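Local coordinates for protein bacteriocin (Brevibacillus sp. SKDU10, PDB 6LWZ) that acts as an antimicrobial peptide, a defensin-like bacteriocin that probably kills competing bacteria, at residues F13-K18 against K29-A34; E24-Q30 against T45-C51. All coordinates share one frame. Residues are numbered along the deposited sequence.

Contact 1: F13-K18 against K29-A34; sequences FIVKDK and KQVYVA
Phe13 lays its ring obliquely beside the valines of the neighbouring strand, CE2 3.5 Å from Val33 CG1 and CD2 3.9 Å from Val31 CG1. The two strands form the first hairpin of the three-stranded antiparallel sheet of this laterosporulin-type, defensin-like peptide. Both are extended throughout except at Lys18, where psi falls to -9°; their axes come within 4.5 Å, antiparallel, with 161° between their N-to-C directions. Ile14 faces Tyr32 and Lys16 faces Gln30 as hydrogen-bonded pairs: Ile14 N to Tyr32 O, Tyr32 N to Ile14 O and Lys16 N to Gln30 O are each 2.9 Å, and Gln30 N to Lys16 O is 2.7 Å. The pairs Phe13-Val33, Val15-Val31 and Asp17-Lys29 are non-hydrogen-bonded and put their side chains on one face, where Val15 CG1 also meets Lys29 CD at 3.6 Å. Val33 continues this face onto Cys2, Cys6 and Cys43. At the strand end Lys18 CE lies 3.5 Å from Gln30 CG; Gln30 OE1 accepts a hydrogen bond from Thr45 OG1 of the third strand. On the face of Ile14, Lys16, Gln30 and Tyr32, Ile14 CD1 packs 3.4 Å from Ala34 CB, and Lys16 makes a cation-pi contact over the Tyr32 ring: NZ stands 4.4 Å from the centroid, 14° off the normal.

Contact 2: E24-Q30 against T45-C51; sequences EKKYYKQ and TEWGGPC
Backbone hydrogen bonds set the register between strand 26-30 and strand 45-48, whose axes approach to 4.4 Å, antiparallel, with 152° between their N-to-C directions. Lys29 and Glu46 form a hydrogen-bonded pair, Lys29 N to Glu46 O and Glu46 N to Lys29 O each 2.9 Å; Gln30-Thr45 and Tyr28-Trp47 are non-hydrogen-bonded pairs. Gly48 N then reaches Tyr27 O at 2.6 Å, and Tyr27 N reaches Gly49 O at 3.0 Å. Between Tyr28-Trp47 and Lys26-Pro50 the register slips by one residue, a beta bulge in the second hairpin of the defensin-like sheet, and the chain turns a corner at Gly49. Among the ring contacts, Lys26 NZ sits over the Trp47 five-membered ring in a cation-pi contact, 4.1 Å from its centroid, while Cys51 SG, disulfide-bonded to Cys20, lies over the Tyr27 ring, 3.9 Å from the centroid. Apolar packing brings Tyr28 CB to 3.6 Å from Trp47 CZ3. The one side-chain hydrogen bond across the segments runs from Thr45 OG1 to Gln30 OE1, 2.6 Å.

How the contacts relate
Strand 26-35 is the middle of the sheet and serves both contacts: contact 1 pairs it with strand 10-20, contact 2 with strand 40-48. Their centres lie 13 Å apart, and they share Lys29 and Gln30: Gln30 turns its N and O to Lys16 in contact 1, Lys29 its N and O to Glu46 in contact 2. A probable hydrogen bond from Lys18 N to Tyr28 O, 3.0 Å, links them further. Both are surface contacts, but contact 1 sits near the chain centre and includes buried Val33 and Ala34, with regular pairing and apolar packing. Contact 2, with no buried residue, lies about 11 Å from that centre (centre to centre); regular pairing at its Gln30 end gives way to a bulge and a corner, beside the Cys20-Cys51 disulfide. Each carries one lysine-aromatic contact.

Contact 1: F13-K18 against K29-A34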
loop_
_atom_site.group_PDB
_atom_site.type_symbol
_atom_site.label_atom_id
_atom_site.label_comp_id
_atom_site.label_asym_id
_atom_site.label_seq_id
_atom_site.Cartn_x
_atom_site.Cartn_y
_atom_site.Cartn_z
ATOM N N PHE A 13 -9.084 0.374 -3.734
ATOM C CA PHE A 13 -7.699 0.418 -3.305
ATOM C C PHE A 13 -7.028 1.643 -3.909
ATOM O O PHE A 13 -7.269 1.971 -5.068
ATOM C CB PHE A 13 -6.967 -0.843 -3.757
ATOM C CG PHE A 13 -7.339 -2.064 -2.975
ATOM C CD1 PHE A 13 -8.474 -2.793 -3.304
ATOM C CD2 PHE A 13 -6.556 -2.486 -1.905
ATOM C CE1 PHE A 13 -8.819 -3.927 -2.583
ATOM C CE2 PHE A 13 -6.891 -3.619 -1.179
ATOM C CZ PHE A 13 -8.027 -4.339 -1.514
ATOM N N ILE A 14 -6.209 2.323 -3.112
ATOM C CA ILE A 14 -5.370 3.416 -3.605
ATOM C C ILE A 14 -3.883 3.046 -3.526
ATOM O O ILE A 14 -3.358 2.731 -2.458
ATOM C CB ILE A 14 -5.625 4.729 -2.839
ATOM C CG1 ILE A 14 -7.082 5.154 -2.986
ATOM C CG2 ILE A 14 -4.732 5.839 -3.372
ATOM C CD1 ILE A 14 -7.959 4.672 -1.864
ATOM N N VAL A 15 -3.217 3.122 -4.676
ATOM C CA VAL A 15 -1.826 2.710 -4.836
ATOM C C VAL A 15 -0.941 3.940 -4.951
ATOM O O VAL A 15 -1.115 4.741 -5.859
ATOM C CB VAL A 15 -1.653 1.865 -6.110
ATOM C CG1 VAL A 15 -0.188 1.553 -6.370
ATOM C CG2 VAL A 15 -2.456 0.582 -6.010
ATOM N N LYS A 16 0.003 4.075 -4.022
ATOM C CA LYS A 16 0.930 5.201 -3.992
ATOM C C LYS A 16 2.353 4.696 -4.185
ATOM O O LYS A 16 2.878 3.968 -3.347
ATOM C CB LYS A 16 0.807 5.948 -2.665
ATOM C CG LYS A 16 -0.466 6.770 -2.542
ATOM C CD LYS A 16 -0.966 6.842 -1.107
ATOM C CE LYS A 16 -2.224 7.693 -0.997
ATOM N NZ LYS A 16 -2.825 7.671 0.369
ATOM N N ASP A 17 2.957 5.087 -5.303
ATOM C CA ASP A 17 4.324 4.711 -5.641
ATOM C C ASP A 17 5.307 5.629 -4.927
ATOM O O ASP A 17 5.158 6.850 -4.962
ATOM C CB ASP A 17 4.528 4.797 -7.152
ATOM C CG ASP A 17 5.903 4.343 -7.582
ATOM O OD1 ASP A 17 6.902 4.980 -7.180
ATOM O OD2 ASP A 17 5.988 3.353 -8.337
ATOM N N LYS A 18 6.314 5.030 -4.294
ATOM C CA LYS A 18 7.250 5.757 -3.435
ATOM C C LYS A 18 8.684 5.770 -3.936
ATOM O O LYS A 18 9.524 6.476 -3.382
ATOM C CB LYS A 18 7.260 5.134 -2.049
ATOM C CG LYS A 18 5.909 5.055 -1.379
ATOM C CD LYS A 18 5.265 6.420 -1.227
ATOM C CE LYS A 18 4.029 6.302 -0.357
ATOM N NZ LYS A 18 3.545 7.609 0.136
ATOM N N LYS A 29 5.547 0.306 -3.649
ATOM C CA LYS A 29 4.298 1.058 -3.621
ATOM C C LYS A 29 3.616 0.797 -2.297
ATOM O O LYS A 29 3.542 -0.350 -1.859
ATOM C CB LYS A 29 3.369 0.618 -4.754
ATOM C CG LYS A 29 3.983 0.735 -6.136
ATOM C CD LYS A 29 3.053 0.197 -7.210
ATOM C CE LYS A 29 3.785 0.036 -8.528
ATOM N NZ LYS A 29 2.862 -0.349 -9.621
ATOM N N GLN A 30 3.141 1.856 -1.654
ATOM C CA GLN A 30 2.309 1.715 -0.471
ATOM C C GLN A 30 0.869 1.564 -0.929
ATOM O O GLN A 30 0.386 2.378 -1.709
ATOM C CB GLN A 30 2.442 2.928 0.449
ATOM C CG GLN A 30 3.812 3.091 1.091
ATOM C CD GLN A 30 4.092 2.065 2.171
ATOM O OE1 GLN A 30 4.079 0.856 1.921
ATOM N NE2 GLN A 30 4.368 2.544 3.380
ATOM N N VAL A 31 0.201 0.520 -0.443
ATOM C CA VAL A 31 -1.167 0.208 -0.825
ATOM C C VAL A 31 -2.099 0.503 0.343
ATOM O O VAL A 31 -1.881 0.033 1.462
ATOM C CB VAL A 31 -1.317 -1.274 -1.242
ATOM C CG1 VAL A 31 -2.746 -1.590 -1.681
ATOM C CG2 VAL A 31 -0.349 -1.613 -2.358
ATOM N N TYR A 32 -3.140 1.278 0.066
ATOM C CA TYR A 32 -4.170 1.603 1.043
ATOM C C TYR A 32 -5.512 1.090 0.548
ATOM O O TYR A 32 -5.716 0.924 -0.659
ATOM C CB TYR A 32 -4.249 3.119 1.245
ATOM C CG TYR A 32 -3.174 3.685 2.145
ATOM C CD1 TYR A 32 -1.853 3.752 1.722
ATOM C CD2 TYR A 32 -3.484 4.165 3.418
ATOM C CE1 TYR A 32 -0.861 4.271 2.542
ATOM C CE2 TYR A 32 -2.503 4.687 4.251
ATOM C CZ TYR A 32 -1.189 4.738 3.810
ATOM O OH TYR A 32 -0.204 5.250 4.626
ATOM N N VAL A 33 -6.413 0.836 1.490
ATOM C CA VAL A 33 -7.808 0.517 1.182
ATOM C C VAL A 33 -8.661 1.718 1.551
ATOM O O VAL A 33 -8.501 2.293 2.633
ATOM C CB VAL A 33 -8.345 -0.735 1.937
ATOM C CG1 VAL A 33 -7.403 -1.909 1.778
ATOM C CG2 VAL A 33 -8.568 -0.458 3.415
ATOM N N ALA A 34 -9.542 2.115 0.641
ATOM C CA ALA A 34 -10.576 3.086 0.950
ATOM C C ALA A 34 -11.821 2.286 1.256
ATOM O O ALA A 34 -12.307 1.541 0.413
ATOM C CB ALA A 34 -10.810 4.021 -0.214
#

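Contact 2: E24-Q30 against T45-C51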
loop_
_atom_site.group_PDB
_atom_site.type_symbol
_atom_site.label_atom_id
_atom_site.label_comp_id
_atom_site.label_asym_id
_atom_site.label_seq_id
_atom_site.Cartn_x
_atom_site.Cartn_y
_atom_site.Cartn_z
ATOM N N GLU A 24 15.201 -1.972 1.935
ATOM C CA GLU A 24 15.143 -3.089 0.987
ATOM C C GLU A 24 15.750 -2.752 -0.384
ATOM O O GLU A 24 16.042 -3.656 -1.162
ATOM C CB GLU A 24 13.696 -3.555 0.821
ATOM C CG GLU A 24 13.075 -4.090 2.103
ATOM C CD GLU A 24 13.486 -5.519 2.416
ATOM O OE1 GLU A 24 13.725 -5.828 3.598
ATOM O OE2 GLU A 24 13.567 -6.342 1.489
ATOM N N LYS A 25 15.938 -1.462 -0.675
ATOM C CA LYS A 25 16.575 -1.022 -1.930
ATOM C C LYS A 25 15.930 -1.677 -3.158
ATOM O O LYS A 25 16.604 -2.231 -4.034
ATOM C CB LYS A 25 18.085 -1.259 -1.876
ATOM C CG LYS A 25 18.727 -0.622 -0.651
ATOM C CD LYS A 25 20.188 -0.261 -0.878
ATOM C CE LYS A 25 21.077 -1.493 -0.973
ATOM N NZ LYS A 25 22.439 -1.236 -0.415
ATOM N N LYS A 26 14.602 -1.610 -3.169
ATOM C CA LYS A 26 13.764 -2.050 -4.275
ATOM C C LYS A 26 12.708 -0.977 -4.433
ATOM O O LYS A 26 12.318 -0.320 -3.457
ATOM C CB LYS A 26 13.070 -3.383 -3.966
ATOM C CG LYS A 26 13.921 -4.630 -4.170
ATOM C CD LYS A 26 13.155 -5.909 -3.832
ATOM C CE LYS A 26 12.981 -6.087 -2.333
ATOM N NZ LYS A 26 12.203 -7.307 -1.999
ATOM N N TYR A 27 12.237 -0.796 -5.657
ATOM C CA TYR A 27 11.080 0.052 -5.881
ATOM C C TYR A 27 9.919 -0.505 -5.081
ATOM O O TYR A 27 9.799 -1.721 -4.931
ATOM C CB TYR A 27 10.736 0.097 -7.364
ATOM C CG TYR A 27 11.752 0.860 -8.170
ATOM C CD1 TYR A 27 11.992 2.201 -7.909
ATOM C CD2 TYR A 27 12.480 0.247 -9.188
ATOM C CE1 TYR A 27 12.924 2.919 -8.635
ATOM C CE2 TYR A 27 13.422 0.958 -9.922
ATOM C CZ TYR A 27 13.638 2.298 -9.641
ATOM O OH TYR A 27 14.568 3.034 -10.355
ATOM N N TYR A 28 9.084 0.371 -4.532
ATOM C CA TYR A 28 7.920 -0.084 -3.779
ATOM C C TYR A 28 6.727 0.865 -3.897
ATOM O O TYR A 28 6.871 2.050 -4.218
ATOM C CB TYR A 28 8.278 -0.326 -2.296
ATOM C CG TYR A 28 8.449 0.940 -1.488
ATOM C CD1 TYR A 28 9.554 1.755 -1.678
ATOM C CD2 TYR A 28 7.502 1.327 -0.544
ATOM C CE1 TYR A 28 9.725 2.916 -0.950
ATOM C CE2 TYR A 28 7.665 2.491 0.195
ATOM C CZ TYR A 28 8.779 3.278 -0.015
ATOM O OH TYR A 28 8.954 4.443 0.686
ATOM N N LYS A 29 5.547 0.306 -3.649
ATOM C CA LYS A 29 4.298 1.058 -3.621
ATOM C C LYS A 29 3.616 0.797 -2.297
ATOM O O LYS A 29 3.542 -0.350 -1.859
ATOM C CB LYS A 29 3.369 0.618 -4.754
ATOM C CG LYS A 29 3.983 0.735 -6.136
ATOM C CD LYS A 29 3.053 0.197 -7.210
ATOM C CE LYS A 29 3.785 0.036 -8.528
ATOM N NZ LYS A 29 2.862 -0.349 -9.621
ATOM N N GLN A 30 3.141 1.856 -1.654
ATOM C CA GLN A 30 2.309 1.715 -0.471
ATOM C C GLN A 30 0.869 1.564 -0.929
ATOM O O GLN A 30 0.386 2.378 -1.709
ATOM C CB GLN A 30 2.442 2.928 0.449
ATOM C CG GLN A 30 3.812 3.091 1.091
ATOM C CD GLN A 30 4.092 2.065 2.171
ATOM O OE1 GLN A 30 4.079 0.856 1.921
ATOM N NE2 GLN A 30 4.368 2.544 3.380
ATOM N N THR A 45 2.647 -3.208 1.487
ATOM C CA THR A 45 3.679 -2.721 0.583
ATOM C C THR A 45 3.811 -3.705 -0.569
ATOM O O THR A 45 3.852 -4.916 -0.343
ATOM C CB THR A 45 5.041 -2.616 1.307
ATOM O OG1 THR A 45 4.996 -1.557 2.275
ATOM C CG2 THR A 45 6.187 -2.357 0.311
ATOM N N GLU A 46 3.897 -3.177 -1.788
ATOM C CA GLU A 46 4.074 -3.974 -3.005
ATOM C C GLU A 46 5.481 -3.739 -3.548
ATOM O O GLU A 46 5.863 -2.596 -3.778
ATOM C CB GLU A 46 3.029 -3.553 -4.046
ATOM C CG GLU A 46 3.186 -4.175 -5.426
ATOM C CD GLU A 46 2.962 -5.676 -5.446
ATOM O OE1 GLU A 46 2.382 -6.226 -4.478
ATOM O OE2 GLU A 46 3.357 -6.315 -6.446
ATOM N N TRP A 47 6.247 -4.804 -3.762
ATOM C CA TRP A 47 7.651 -4.667 -4.154
ATOM C C TRP A 47 7.840 -4.662 -5.662
ATOM O O TRP A 47 7.172 -5.393 -6.385
ATOM C CB TRP A 47 8.500 -5.783 -3.553
ATOM C CG TRP A 47 8.561 -5.762 -2.065
ATOM C CD1 TRP A 47 8.096 -6.720 -1.217
ATOM C CD2 TRP A 47 9.118 -4.730 -1.241
ATOM N NE1 TRP A 47 8.324 -6.349 0.084
ATOM C CE2 TRP A 47 8.953 -5.132 0.098
ATOM C CE3 TRP A 47 9.740 -3.503 -1.508
ATOM C CZ2 TRP A 47 9.385 -4.352 1.175
ATOM C CZ3 TRP A 47 10.169 -2.725 -0.437
ATOM C CH2 TRP A 47 9.986 -3.153 0.888
ATOM N N GLY A 48 8.771 -3.833 -6.117
ATOM C CA GLY A 48 9.136 -3.744 -7.524
ATOM C C GLY A 48 10.537 -4.273 -7.765
ATOM O O GLY A 48 11.038 -5.126 -7.021
ATOM N N GLY A 49 11.184 -3.750 -8.800
ATOM C CA GLY A 49 12.502 -4.230 -9.200
ATOM C C GLY A 49 13.611 -3.797 -8.261
ATOM O O GLY A 49 13.360 -3.084 -7.278
ATOM N N PRO A 50 14.848 -4.232 -8.549
ATOM C CA PRO A 50 15.972 -3.755 -7.770
ATOM C C PRO A 50 16.229 -2.281 -8.043
ATOM O O PRO A 50 15.748 -1.717 -9.033
ATOM C CB PRO A 50 17.137 -4.625 -8.232
ATOM C CG PRO A 50 16.761 -5.096 -9.576
ATOM C CD PRO A 50 15.265 -5.128 -9.637
ATOM N N CYS A 51 17.001 -1.675 -7.159
ATOM C CA CYS A 51 16.977 -0.245 -7.026
ATOM C C CYS A 51 18.325 0.401 -6.808
ATOM O O CYS A 51 19.209 -0.170 -6.169
ATOM C CB CYS A 51 16.113 0.069 -5.836
ATOM S SG CYS A 51 15.292 1.629 -5.954
#